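Local coordinates for protein HP0958 (Helicobacter pylori, PDB 3NA7) that probably acts in flagellar biogenesis as an export chaperone and post-transcriptional regulator, combining a kinked antiparallel coiled-coil hairpin with a zinc-ribbon domain, at residues A[6-10]-A[172-178]; A[13-17]-A[181-185]; A[26-31]-A[149-155]; A[201-207]-A[225-230]. All coordinates share one frame. Residues are numbered along the deposited sequence.

Contact 1 of 4, residues A[6-10]-A[172-178]; sequences HLKQL and KTEPKIY
Residues 6-10 form a regular helical turn inside helix 4-22, with Leu10 N bonded to His6 O (3.0 Å). After Lys172 (phi/psi -91/2) the backbone is extended at Thr173 (-103/134) and Glu174 (-47/124) and turns helical at Pro175. Glu174 occupies the N-cap position, its O accepting from Tyr178 N at 3.1 Å. CA atoms pair His6 with Ile177 at 6.9 Å, Gln9 with Thr173 at 6.8 Å and Leu10 with Tyr178 at 7.3 Å. Ile177 (chi1 m, chi2 m) points its CA-CB bond at helix 4-22 and fills the space between His6 and Leu10. Its CG1 lies over the imidazole of His6 (chi1 m, chi2 154°) in a CH-pi contact, 3.8 Å from the ring centroid and 21° off the normal. His6 ND1 is hydrogen-bonded to Gly2 O. The contact thus joins the N-terminal helix to the connection between the returning coiled-coil helix 91-171 and helix 175-188. The CA-to-CB bond of Leu10 points sideways, but chi1 m, chi2 t bring CD2 to 3.6 Å from Ile177 CG2; with Leu7, Leu10 also covers Ile231 of strand 231-233. Gln9, its CA-to-CB bond toward segment 172-178, has chi1 off-well at -92° and chi2 t, and NE2 donates a weak hydrogen bond to Lys172 O at 2.8 Å. Thr173, chi1 m, turns OG1 back to Leu169 O, while its CG2 sits 4.4 Å from Leu10 CD2.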
loop_
_atom_site.group_PDB
_atom_site.type_symbol
_atom_site.label_atom_id
_atom_site.label_comp_id
_atom_site.label_asym_id
_atom_site.label_seq_id
_atom_site.Cartn_x
_atom_site.Cartn_y
_atom_site.Cartn_z
ATOM N N HIS A 6 -14.459 37.937 18.079
ATOM C CA HIS A 6 -13.769 36.710 18.453
ATOM C C HIS A 6 -13.988 35.644 17.377
ATOM O O HIS A 6 -13.050 34.936 16.989
ATOM C CB HIS A 6 -14.202 36.224 19.838
ATOM C CG HIS A 6 -13.807 37.148 20.953
ATOM N ND1 HIS A 6 -14.496 37.215 22.148
ATOM C CD2 HIS A 6 -12.802 38.051 21.051
ATOM C CE1 HIS A 6 -13.927 38.113 22.935
ATOM N NE2 HIS A 6 -12.899 38.637 22.292
ATOM N N LEU A 7 -15.222 35.579 16.875
ATOM C CA LEU A 7 -15.595 34.724 15.746
ATOM C C LEU A 7 -14.751 35.006 14.505
ATOM O O LEU A 7 -14.203 34.084 13.896
ATOM C CB LEU A 7 -17.079 34.907 15.436
ATOM C CG LEU A 7 -17.757 34.077 14.350
ATOM C CD1 LEU A 7 -18.013 32.655 14.841
ATOM C CD2 LEU A 7 -19.074 34.735 13.976
ATOM N N LYS A 8 -14.635 36.282 14.153
ATOM C CA LYS A 8 -13.772 36.713 13.051
ATOM C C LYS A 8 -12.344 36.229 13.260
ATOM O O LYS A 8 -11.727 35.702 12.341
ATOM C CB LYS A 8 -13.806 38.244 12.881
ATOM C CG LYS A 8 -12.950 38.773 11.728
ATOM C CD LYS A 8 -13.371 40.174 11.249
ATOM C CE LYS A 8 -12.753 40.473 9.857
ATOM N NZ LYS A 8 -13.117 41.819 9.278
ATOM N N GLN A 9 -11.833 36.401 14.475
ATOM C CA GLN A 9 -10.458 36.018 14.801
ATOM C C GLN A 9 -10.184 34.539 14.619
ATOM O O GLN A 9 -9.139 34.179 14.117
ATOM C CB GLN A 9 -10.090 36.453 16.213
ATOM C CG GLN A 9 -9.435 37.820 16.255
ATOM C CD GLN A 9 -9.238 38.315 17.676
ATOM O OE1 GLN A 9 -10.188 38.393 18.457
ATOM N NE2 GLN A 9 -8.003 38.672 18.010
ATOM N N LEU A 10 -11.136 33.704 15.023
ATOM C CA LEU A 10 -11.060 32.250 14.884
ATOM C C LEU A 10 -11.233 31.792 13.447
ATOM O O LEU A 10 -10.640 30.779 13.047
ATOM C CB LEU A 10 -12.127 31.563 15.746
ATOM C CG LEU A 10 -11.999 31.731 17.261
ATOM C CD1 LEU A 10 -12.857 30.707 18.006
ATOM C CD2 LEU A 10 -10.558 31.597 17.676
ATOM N N LYS A 172 -2.719 37.753 19.268
ATOM C CA LYS A 172 -3.706 38.825 19.387
ATOM C C LYS A 172 -5.079 38.318 19.827
ATOM O O LYS A 172 -6.011 39.105 19.908
ATOM C CB LYS A 172 -3.904 39.569 18.053
ATOM C CG LYS A 172 -2.684 40.173 17.381
ATOM C CD LYS A 172 -3.141 40.845 16.087
ATOM C CE LYS A 172 -2.108 40.751 14.954
ATOM N NZ LYS A 172 -0.906 41.625 15.157
ATOM N N THR A 173 -5.221 37.018 20.076
ATOM C CA THR A 173 -6.543 36.430 20.389
ATOM C C THR A 173 -6.703 36.160 21.892
ATOM O O THR A 173 -5.804 35.621 22.525
ATOM C CB THR A 173 -6.789 35.099 19.620
ATOM O OG1 THR A 173 -6.467 35.269 18.237
ATOM C CG2 THR A 173 -8.212 34.682 19.723
ATOM N N GLU A 174 -7.849 36.542 22.452
ATOM C CA GLU A 174 -8.163 36.266 23.850
ATOM C C GLU A 174 -7.843 34.785 24.147
ATOM O O GLU A 174 -8.348 33.887 23.458
ATOM C CB GLU A 174 -9.630 36.582 24.113
ATOM C CG GLU A 174 -10.090 36.384 25.549
ATOM C CD GLU A 174 -9.997 37.644 26.389
ATOM O OE1 GLU A 174 -10.403 38.704 25.871
ATOM O OE2 GLU A 174 -9.533 37.573 27.562
ATOM N N PRO A 175 -6.988 34.527 25.150
ATOM C CA PRO A 175 -6.534 33.149 25.365
ATOM C C PRO A 175 -7.672 32.173 25.573
ATOM O O PRO A 175 -7.628 31.065 25.021
ATOM C CB PRO A 175 -5.642 33.263 26.592
ATOM C CG PRO A 175 -5.065 34.656 26.462
ATOM C CD PRO A 175 -6.255 35.478 26.005
ATOM N N LYS A 176 -8.711 32.591 26.290
ATOM C CA LYS A 176 -9.904 31.749 26.457
ATOM C C LYS A 176 -10.604 31.369 25.142
ATOM O O LYS A 176 -11.163 30.291 25.040
ATOM C CB LYS A 176 -10.920 32.403 27.398
ATOM C CG LYS A 176 -11.833 33.458 26.757
ATOM C CD LYS A 176 -13.200 33.498 27.426
ATOM C CE LYS A 176 -14.258 34.203 26.553
ATOM N NZ LYS A 176 -14.342 35.669 26.796
ATOM N N ILE A 177 -10.610 32.281 24.170
ATOM C CA ILE A 177 -11.286 32.077 22.891
ATOM C C ILE A 177 -10.511 31.058 22.031
ATOM O O ILE A 177 -11.094 30.151 21.423
ATOM C CB ILE A 177 -11.371 33.420 22.117
ATOM C CG1 ILE A 177 -12.355 34.414 22.794
ATOM C CG2 ILE A 177 -11.689 33.189 20.642
ATOM C CD1 ILE A 177 -13.822 33.971 22.838
ATOM N N TYR A 178 -9.196 31.246 21.987
ATOM C CA TYR A 178 -8.285 30.358 21.315
ATOM C C TYR A 178 -8.411 28.916 21.816
ATOM O O TYR A 178 -8.497 27.980 21.008
ATOM C CB TYR A 178 -6.894 30.878 21.562
ATOM C CG TYR A 178 -5.798 29.974 21.122
ATOM C CD1 TYR A 178 -5.627 29.618 19.784
ATOM C CD2 TYR A 178 -4.883 29.515 22.051
ATOM C CE1 TYR A 178 -4.566 28.800 19.402
ATOM C CE2 TYR A 178 -3.862 28.715 21.700
ATOM C CZ TYR A 178 -3.694 28.351 20.388
ATOM O OH TYR A 178 -2.620 27.539 20.124
#

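Contact 2 of 4, residues A[13-17]-A[181-185]; sequences ISHLD and YERIR
Tyr181 OH donates a 2.8 Å hydrogen bond to Asp17 OD2, which lies at the edge of the tyrosine ring. Asp17 (chi1 m) also has OD1 3.5 Å from Arg185 NH2, but the oxygen lies over the guanidinium face, so this salt bridge is purely electrostatic. Arg185, extended with chi1 to chi3 all t, bridges back through NH1 to Glu182 OE2 at 2.8 Å. Lys166 of helix 91-171 forms a second salt bridge with Asp17 OD1, adding positive charge where Asp17 OD2 and Glu182 OE2 come within 4.3 Å. Tyr181 (chi1 t, chi2 64°) spans the gap, its OH 3.3 Å from Ser14 CA and its CE2 4.0 Å from Ile13 CG2. The helical segments have axes 12.7 Å apart, crossing at -36° and running in broadly the same direction; the nearest CA pair is Ser14-Tyr181 at 8.7 Å. Such separation, filled by an aromatic side chain and a salt-bridge network centred on the buried Asp17, marks the packing of helix 4-22 against helix 175-188 beside the coiled-coil base.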
loop_
_atom_site.group_PDB
_atom_site.type_symbol
_atom_site.label_atom_id
_atom_site.label_comp_id
_atom_site.label_asym_id
_atom_site.label_seq_id
_atom_site.Cartn_x
_atom_site.Cartn_y
_atom_site.Cartn_z
ATOM N N ILE A 13 -7.861 32.315 11.893
ATOM C CA ILE A 13 -6.913 31.296 12.334
ATOM C C ILE A 13 -7.219 29.933 11.701
ATOM O O ILE A 13 -6.307 29.247 11.264
ATOM C CB ILE A 13 -6.829 31.173 13.880
ATOM C CG1 ILE A 13 -6.290 32.470 14.491
ATOM C CG2 ILE A 13 -5.920 29.983 14.292
ATOM C CD1 ILE A 13 -6.796 32.728 15.896
ATOM N N SER A 14 -8.499 29.561 11.663
ATOM C CA SER A 14 -8.929 28.253 11.178
ATOM C C SER A 14 -8.635 28.097 9.695
ATOM O O SER A 14 -8.400 26.981 9.226
ATOM C CB SER A 14 -10.421 28.027 11.426
ATOM O OG SER A 14 -11.212 28.721 10.464
ATOM N N HIS A 15 -8.639 29.205 8.964
ATOM C CA HIS A 15 -8.241 29.163 7.559
ATOM C C HIS A 15 -6.753 28.899 7.360
ATOM O O HIS A 15 -6.366 28.220 6.399
ATOM C CB HIS A 15 -8.718 30.405 6.779
ATOM C CG HIS A 15 -10.151 30.320 6.356
ATOM N ND1 HIS A 15 -11.063 31.327 6.596
ATOM C CD2 HIS A 15 -10.838 29.325 5.744
ATOM C CE1 HIS A 15 -12.249 30.955 6.147
ATOM N NE2 HIS A 15 -12.139 29.748 5.619
ATOM N N LEU A 16 -5.924 29.436 8.252
ATOM C CA LEU A 16 -4.481 29.173 8.201
ATOM C C LEU A 16 -4.168 27.732 8.618
ATOM O O LEU A 16 -3.257 27.118 8.079
ATOM C CB LEU A 16 -3.701 30.152 9.076
ATOM C CG LEU A 16 -3.735 31.643 8.717
ATOM C CD1 LEU A 16 -2.924 32.407 9.730
ATOM C CD2 LEU A 16 -3.196 31.918 7.331
ATOM N N ASP A 17 -4.925 27.187 9.566
ATOM C CA ASP A 17 -4.795 25.771 9.898
ATOM C C ASP A 17 -5.127 24.877 8.695
ATOM O O ASP A 17 -4.407 23.922 8.428
ATOM C CB ASP A 17 -5.650 25.394 11.104
ATOM C CG ASP A 17 -4.986 25.753 12.435
ATOM O OD1 ASP A 17 -3.740 25.701 12.547
ATOM O OD2 ASP A 17 -5.722 26.094 13.385
ATOM N N TYR A 181 -11.471 27.151 20.809
ATOM C CA TYR A 181 -11.146 26.695 19.475
ATOM C C TYR A 181 -10.289 25.416 19.512
ATOM O O TYR A 181 -10.703 24.379 18.973
ATOM C CB TYR A 181 -10.435 27.808 18.684
ATOM C CG TYR A 181 -9.911 27.361 17.332
ATOM C CD1 TYR A 181 -10.795 26.947 16.324
ATOM C CD2 TYR A 181 -8.546 27.362 17.056
ATOM C CE1 TYR A 181 -10.328 26.530 15.075
ATOM C CE2 TYR A 181 -8.061 26.938 15.819
ATOM C CZ TYR A 181 -8.960 26.528 14.833
ATOM O OH TYR A 181 -8.505 26.119 13.606
ATOM N N GLU A 182 -9.131 25.472 20.164
ATOM C CA GLU A 182 -8.248 24.281 20.240
ATOM C C GLU A 182 -8.893 23.045 20.868
ATOM O O GLU A 182 -8.719 21.952 20.371
ATOM C CB GLU A 182 -6.904 24.601 20.885
ATOM C CG GLU A 182 -6.041 25.551 20.028
ATOM C CD GLU A 182 -5.499 24.895 18.744
ATOM O OE1 GLU A 182 -5.051 23.731 18.786
ATOM O OE2 GLU A 182 -5.506 25.552 17.689
ATOM N N ARG A 183 -9.689 23.212 21.914
ATOM C CA ARG A 183 -10.371 22.048 22.504
ATOM C C ARG A 183 -11.249 21.316 21.467
ATOM O O ARG A 183 -11.246 20.088 21.390
ATOM C CB ARG A 183 -11.191 22.476 23.723
ATOM C CG ARG A 183 -12.016 21.353 24.383
ATOM C CD ARG A 183 -12.593 21.823 25.738
ATOM N NE ARG A 183 -13.476 22.982 25.578
ATOM C CZ ARG A 183 -14.069 23.650 26.569
ATOM N NH1 ARG A 183 -13.897 23.306 27.846
ATOM N NH2 ARG A 183 -14.847 24.677 26.274
ATOM N N ILE A 184 -11.975 22.079 20.652
ATOM C CA ILE A 184 -12.807 21.479 19.609
ATOM C C ILE A 184 -11.971 20.907 18.463
ATOM O O ILE A 184 -12.271 19.835 17.926
ATOM C CB ILE A 184 -13.958 22.435 19.157
ATOM C CG1 ILE A 184 -15.063 22.419 20.229
ATOM C CG2 ILE A 184 -14.498 22.020 17.769
ATOM C CD1 ILE A 184 -15.768 23.758 20.525
ATOM N N ARG A 185 -10.901 21.605 18.109
ATOM C CA ARG A 185 -10.035 21.173 17.016
ATOM C C ARG A 185 -9.348 19.807 17.267
ATOM O O ARG A 185 -9.111 19.024 16.322
ATOM C CB ARG A 185 -9.012 22.265 16.706
ATOM C CG ARG A 185 -8.099 21.927 15.563
ATOM C CD ARG A 185 -7.329 23.126 15.076
ATOM N NE ARG A 185 -6.128 22.692 14.363
ATOM C CZ ARG A 185 -4.871 22.926 14.744
ATOM N NH1 ARG A 185 -4.601 23.623 15.841
ATOM N NH2 ARG A 185 -3.876 22.477 13.991
#

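Contact 3 of 4, residues A[26-31]-A[149-155]; sequences LIREKR and ENEVKNI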
loop_
_atom_site.group_PDB
_atom_site.type_symbol
_atom_site.label_atom_id
_atom_site.label_comp_id
_atom_site.label_asym_id
_atom_site.label_seq_id
_atom_site.Cartn_x
_atom_site.Cartn_y
_atom_site.Cartn_z
ATOM N N LEU A 26 -0.719 17.939 -1.310
ATOM C CA LEU A 26 0.136 18.531 -2.358
ATOM C C LEU A 26 1.506 17.864 -2.366
ATOM O O LEU A 26 2.033 17.529 -3.441
ATOM C CB LEU A 26 0.280 20.054 -2.204
ATOM C CG LEU A 26 0.930 20.799 -3.388
ATOM C CD1 LEU A 26 0.222 20.566 -4.725
ATOM C CD2 LEU A 26 1.081 22.311 -3.126
ATOM N N ILE A 27 2.070 17.655 -1.177
ATOM C CA ILE A 27 3.359 16.977 -1.076
ATOM C C ILE A 27 3.254 15.566 -1.639
ATOM O O ILE A 27 4.092 15.134 -2.455
ATOM C CB ILE A 27 3.867 16.885 0.356
ATOM C CG1 ILE A 27 4.080 18.294 0.926
ATOM C CG2 ILE A 27 5.147 16.030 0.389
ATOM C CD1 ILE A 27 4.698 18.323 2.325
ATOM N N ARG A 28 2.204 14.867 -1.209
ATOM C CA ARG A 28 1.905 13.537 -1.718
ATOM C C ARG A 28 1.784 13.535 -3.257
ATOM O O ARG A 28 2.381 12.671 -3.910
ATOM C CB ARG A 28 0.648 12.985 -1.041
ATOM C CG ARG A 28 0.311 11.537 -1.410
ATOM C CD ARG A 28 -0.976 11.430 -2.242
ATOM N NE ARG A 28 -2.110 12.077 -1.573
ATOM C CZ ARG A 28 -3.326 12.225 -2.100
ATOM N NH1 ARG A 28 -3.593 11.756 -3.320
ATOM N NH2 ARG A 28 -4.278 12.839 -1.400
ATOM N N GLU A 29 1.048 14.496 -3.832
ATOM C CA GLU A 29 0.885 14.564 -5.298
ATOM C C GLU A 29 2.234 14.748 -5.978
ATOM O O GLU A 29 2.510 14.089 -6.955
ATOM C CB GLU A 29 -0.075 15.685 -5.759
ATOM C CG GLU A 29 -1.591 15.419 -5.664
ATOM C CD GLU A 29 -2.043 14.060 -6.201
ATOM O OE1 GLU A 29 -1.693 13.674 -7.335
ATOM O OE2 GLU A 29 -2.777 13.377 -5.470
ATOM N N LYS A 30 3.068 15.636 -5.441
ATOM C CA LYS A 30 4.396 15.897 -5.969
ATOM C C LYS A 30 5.279 14.640 -6.009
ATOM O O LYS A 30 6.024 14.453 -6.956
ATOM C CB LYS A 30 5.092 16.980 -5.152
ATOM C CG LYS A 30 4.442 18.364 -5.201
ATOM C CD LYS A 30 4.664 19.040 -6.504
ATOM C CE LYS A 30 4.243 20.502 -6.462
ATOM N NZ LYS A 30 4.295 20.988 -7.859
ATOM N N ARG A 31 5.151 13.800 -4.979
ATOM C CA ARG A 31 5.895 12.538 -4.824
ATOM C C ARG A 31 5.302 11.342 -5.578
ATOM O O ARG A 31 5.938 10.304 -5.676
ATOM C CB ARG A 31 6.022 12.171 -3.335
ATOM C CG ARG A 31 6.796 13.193 -2.472
ATOM C CD ARG A 31 7.333 12.578 -1.186
ATOM N NE ARG A 31 8.045 11.332 -1.506
ATOM C CZ ARG A 31 9.365 11.211 -1.653
ATOM N NH1 ARG A 31 10.177 12.257 -1.475
ATOM N NH2 ARG A 31 9.877 10.038 -1.980
ATOM N N GLU A 149 12.220 16.598 -4.430
ATOM C CA GLU A 149 12.646 16.967 -3.074
ATOM C C GLU A 149 12.821 18.485 -2.858
ATOM O O GLU A 149 12.613 18.986 -1.747
ATOM C CB GLU A 149 13.862 16.134 -2.630
ATOM C CG GLU A 149 13.555 14.616 -2.698
ATOM C CD GLU A 149 14.510 13.716 -1.905
ATOM O OE1 GLU A 149 15.754 13.812 -2.087
ATOM O OE2 GLU A 149 13.997 12.879 -1.118
ATOM N N ASN A 150 13.162 19.196 -3.929
ATOM C CA ASN A 150 13.221 20.657 -3.931
ATOM C C ASN A 150 11.825 21.248 -3.838
ATOM O O ASN A 150 11.586 22.177 -3.063
ATOM C CB ASN A 150 13.914 21.158 -5.208
ATOM C CG ASN A 150 13.965 22.679 -5.293
ATOM O OD1 ASN A 150 14.397 23.373 -4.352
ATOM N ND2 ASN A 150 13.530 23.208 -6.436
ATOM N N GLU A 151 10.911 20.688 -4.637
ATOM C CA GLU A 151 9.494 21.055 -4.637
ATOM C C GLU A 151 8.858 20.875 -3.270
ATOM O O GLU A 151 8.117 21.733 -2.815
ATOM C CB GLU A 151 8.723 20.206 -5.655
ATOM C CG GLU A 151 8.995 20.573 -7.117
ATOM C CD GLU A 151 7.972 21.533 -7.699
ATOM O OE1 GLU A 151 7.415 21.208 -8.781
ATOM O OE2 GLU A 151 7.726 22.597 -7.081
ATOM N N VAL A 152 9.130 19.733 -2.649
ATOM C CA VAL A 152 8.640 19.420 -1.323
ATOM C C VAL A 152 9.224 20.400 -0.286
ATOM O O VAL A 152 8.491 20.927 0.541
ATOM C CB VAL A 152 8.914 17.928 -0.957
ATOM C CG1 VAL A 152 8.647 17.636 0.506
ATOM C CG2 VAL A 152 8.049 16.987 -1.817
ATOM N N LYS A 153 10.525 20.663 -0.354
ATOM C CA LYS A 153 11.153 21.633 0.549
ATOM C C LYS A 153 10.491 23.033 0.486
ATOM O O LYS A 153 10.182 23.622 1.526
ATOM C CB LYS A 153 12.653 21.712 0.291
ATOM C CG LYS A 153 13.433 22.551 1.330
ATOM C CD LYS A 153 14.929 22.560 1.017
ATOM C CE LYS A 153 15.243 23.287 -0.300
ATOM N NZ LYS A 153 15.237 24.764 -0.105
ATOM N N ASN A 154 10.254 23.545 -0.723
ATOM C CA ASN A 154 9.530 24.814 -0.912
ATOM C C ASN A 154 8.138 24.811 -0.295
ATOM O O ASN A 154 7.685 25.837 0.204
ATOM C CB ASN A 154 9.394 25.160 -2.388
ATOM C CG ASN A 154 10.703 25.576 -3.015
ATOM O OD1 ASN A 154 11.518 26.243 -2.387
ATOM N ND2 ASN A 154 10.910 25.182 -4.272
ATOM N N ILE A 155 7.459 23.667 -0.361
ATOM C CA ILE A 155 6.146 23.521 0.239
ATOM C C ILE A 155 6.227 23.524 1.784
ATOM O O ILE A 155 5.394 24.154 2.451
ATOM C CB ILE A 155 5.396 22.273 -0.289
ATOM C CG1 ILE A 155 5.055 22.430 -1.776
ATOM C CG2 ILE A 155 4.082 22.077 0.468
ATOM C CD1 ILE A 155 4.661 21.116 -2.446
#
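Helices 24-85 and 91-171 run antiparallel, their segment axes 9.6 Å apart at 173°, and their facing side chains alternate along the seam. Val152 and Ile155, one turn apart, are the main projections from segment 149-155. Val152 CG2 presses on Ile27 CG2 at 3.8 Å and lies 4.0 Å from Arg31 CG and 4.5 Å from Lys30 CB, so the valine fills the hollow bordered by these three residues. Ile155 enters the neighbouring one: its CD1 touches Leu26 CD2 at 3.8 Å and Lys30 CG at 3.9 Å, while its CG2 meets Ile27 CG1, also at 3.8 Å. Ile27 in turn projects between Val152 and Ile155, where the backbones come closest, with CA atoms of Ile27 and Val152 5.8 Å apart. The aliphatic stems of Lys30 and Arg31 extend this apolar surface. Lys30 NZ makes a salt bridge to Glu151 OE1 at 3.3 Å, weak as a hydrogen bond. The main partner of Arg31 is Asp35 of its own helix, bound through NH2; the pair Arg31 NH1 to Glu149 OE2, at 3.9 Å, is long. A branched aliphatic centre flanked by ion pairs is the chemistry of an antiparallel coiled coil: apolar burial joins the arms and complementary charges border the seam.

Contact 4 of 4, residues A[201-207]-A[225-230]; sequences CGGCFIR and CPYCGR. With ZN (zinc ion), chain B.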
loop_
_atom_site.group_PDB
_atom_site.type_symbol
_atom_site.label_atom_id
_atom_site.label_comp_id
_atom_site.label_asym_id
_atom_site.label_seq_id
_atom_site.Cartn_x
_atom_site.Cartn_y
_atom_site.Cartn_z
ATOM N N CYS A 201 -26.745 21.944 11.204
ATOM C CA CYS A 201 -25.336 22.195 11.496
ATOM C C CYS A 201 -24.536 21.854 10.241
ATOM O O CYS A 201 -24.710 20.777 9.701
ATOM C CB CYS A 201 -24.880 21.331 12.679
ATOM S SG CYS A 201 -23.070 21.305 13.066
ATOM N N GLY A 202 -23.683 22.766 9.773
ATOM C CA GLY A 202 -22.800 22.483 8.641
ATOM C C GLY A 202 -21.753 21.397 8.894
ATOM O O GLY A 202 -20.968 21.058 7.995
ATOM N N GLY A 203 -21.737 20.864 10.116
ATOM C CA GLY A 203 -20.773 19.852 10.548
ATOM C C GLY A 203 -21.385 18.498 10.854
ATOM O O GLY A 203 -20.835 17.490 10.465
ATOM N N CYS A 204 -22.514 18.457 11.565
ATOM C CA CYS A 204 -23.219 17.174 11.767
ATOM C C CYS A 204 -24.516 16.997 10.956
ATOM O O CYS A 204 -25.054 15.898 10.896
ATOM C CB CYS A 204 -23.469 16.903 13.256
ATOM S SG CYS A 204 -24.659 17.996 14.026
ATOM N N PHE A 205 -25.003 18.086 10.354
ATOM C CA PHE A 205 -26.135 18.089 9.403
ATOM C C PHE A 205 -27.483 17.765 10.015
ATOM O O PHE A 205 -28.421 17.436 9.316
ATOM C CB PHE A 205 -25.847 17.215 8.169
ATOM C CG PHE A 205 -24.505 17.477 7.552
ATOM C CD1 PHE A 205 -23.403 16.715 7.913
ATOM C CD2 PHE A 205 -24.340 18.496 6.619
ATOM C CE1 PHE A 205 -22.151 16.956 7.355
ATOM C CE2 PHE A 205 -23.088 18.750 6.052
ATOM C CZ PHE A 205 -21.992 17.977 6.422
ATOM N N ILE A 206 -27.579 17.896 11.329
ATOM C CA ILE A 206 -28.838 17.670 12.028
ATOM C C ILE A 206 -29.543 19.009 12.193
ATOM O O ILE A 206 -28.918 19.998 12.563
ATOM C CB ILE A 206 -28.586 16.979 13.384
ATOM C CG1 ILE A 206 -27.846 15.648 13.156
ATOM C CG2 ILE A 206 -29.892 16.776 14.154
ATOM C CD1 ILE A 206 -27.106 15.136 14.366
ATOM N N ARG A 207 -30.837 19.045 11.896
ATOM C CA ARG A 207 -31.569 20.313 11.806
ATOM C C ARG A 207 -31.549 21.058 13.138
ATOM O O ARG A 207 -31.777 20.466 14.187
ATOM C CB ARG A 207 -33.015 20.058 11.364
ATOM C CG ARG A 207 -33.635 21.190 10.550
ATOM C CD ARG A 207 -33.406 20.988 9.031
ATOM N NE ARG A 207 -34.611 20.622 8.268
ATOM C CZ ARG A 207 -35.814 21.189 8.392
ATOM N NH1 ARG A 207 -36.024 22.175 9.263
ATOM N NH2 ARG A 207 -36.823 20.772 7.632
ATOM N N CYS A 225 -22.927 24.198 18.070
ATOM C CA CYS A 225 -23.994 23.277 17.766
ATOM C C CYS A 225 -24.304 22.426 18.988
ATOM O O CYS A 225 -23.399 21.922 19.638
ATOM C CB CYS A 225 -23.622 22.379 16.584
ATOM S SG CYS A 225 -24.746 20.984 16.430
ATOM N N PRO A 226 -25.596 22.242 19.286
ATOM C CA PRO A 226 -25.956 21.480 20.482
ATOM C C PRO A 226 -25.867 19.960 20.297
ATOM O O PRO A 226 -25.951 19.214 21.276
ATOM C CB PRO A 226 -27.397 21.922 20.746
ATOM C CG PRO A 226 -27.943 22.224 19.373
ATOM C CD PRO A 226 -26.776 22.797 18.594
ATOM N N TYR A 227 -25.702 19.498 19.058
ATOM C CA TYR A 227 -25.572 18.058 18.804
ATOM C C TYR A 227 -24.131 17.578 18.801
ATOM O O TYR A 227 -23.849 16.472 19.284
ATOM C CB TYR A 227 -26.270 17.651 17.508
ATOM C CG TYR A 227 -27.595 18.351 17.286
ATOM C CD1 TYR A 227 -28.650 18.208 18.196
ATOM C CD2 TYR A 227 -27.791 19.165 16.182
ATOM C CE1 TYR A 227 -29.870 18.858 18.002
ATOM C CE2 TYR A 227 -29.014 19.818 15.975
ATOM C CZ TYR A 227 -30.048 19.655 16.883
ATOM O OH TYR A 227 -31.258 20.288 16.674
ATOM N N CYS A 228 -23.207 18.394 18.292
ATOM C CA CYS A 228 -21.819 17.919 18.157
ATOM C C CYS A 228 -20.737 18.803 18.763
ATOM O O CYS A 228 -19.626 18.342 18.957
ATOM C CB CYS A 228 -21.474 17.665 16.688
ATOM S SG CYS A 228 -21.400 19.199 15.819
ATOM N N GLY A 229 -21.041 20.063 19.037
ATOM C CA GLY A 229 -20.119 20.909 19.802
ATOM C C GLY A 229 -19.342 21.900 18.956
ATOM O O GLY A 229 -18.645 22.756 19.486
ATOM N N ARG A 230 -19.463 21.784 17.634
ATOM C CA ARG A 230 -18.778 22.687 16.715
ATOM C C ARG A 230 -19.209 24.157 16.890
ATOM O O ARG A 230 -20.311 24.438 17.371
ATOM C CB ARG A 230 -19.036 22.224 15.275
ATOM C CG ARG A 230 -18.381 20.888 14.936
ATOM C CD ARG A 230 -18.723 20.446 13.526
ATOM N NE ARG A 230 -17.879 19.339 13.091
ATOM C CZ ARG A 230 -18.225 18.059 13.177
ATOM N NH1 ARG A 230 -19.413 17.710 13.665
ATOM N NH2 ARG A 230 -17.399 17.120 12.754
HETATM ZN ZN ZN B . -23.417 19.906 14.623
#
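Tyr227, with the largest area covered in this contact, reaches from the second knuckle (CPYC) to Ile206 and Arg207 in the loop after the first (CGGC). Its OH donates a short 2.5 Å hydrogen bond to Arg207 O, Ile206 CG2 sits over one ring face (3.8 Å from the centroid), and Cys204 SG lies at the ring edge, 5.3 Å from the centroid. Arg230 comes next. Its chain passes beside Gly203, where a CB would collide with Arg230 CD, and its NH1 gives a weak hydrogen bond to Cys228 SG at 3.3 Å; NE is held by Thr191. Cys201 is third, its SG 3.7 Å from Cys225 CB, 3.8 Å from Cys228 SG and 2.1 Å from the zinc, which Cys204 SG binds at 2.4 Å and Cys225 SG and Cys228 SG each at 2.5 Å. Amides converge on the thiolates: Cys204 N donates to Cys201 SG at 3.3 Å, and Tyr227 N and Cys228 N to Cys225 SG at 3.2 and 3.5 Å. Two CxxC knuckles sharing one ion define the C4 zinc ribbon. Four sulfur ligands, with N-H groups offsetting their negative charge, are consistent with a structural zinc holding irregular loops together.

From the N terminus, helix 4-22 supplies the first halves of contacts 1 and 2, and helix 24-85 that of contact 3 before the chain turns at the far end of the hairpin. Returning along helix 91-171, it closes contact 3 first, the inner loop of the three. Contact 1 then closes through 172-178 and contact 2 through 181-185; their segments alternate, so these two loops cross while both enclose contact 3. They touch, Leu10 CD1 lying 3.8 Å from Tyr181 CB. Contact 4 opens afterwards, closing a short loop within the zinc ribbon, and meets contact 2 where Ile184 CD1 packs 3.2 Å from Gly229 O, linking the ribbon to helix 175-188.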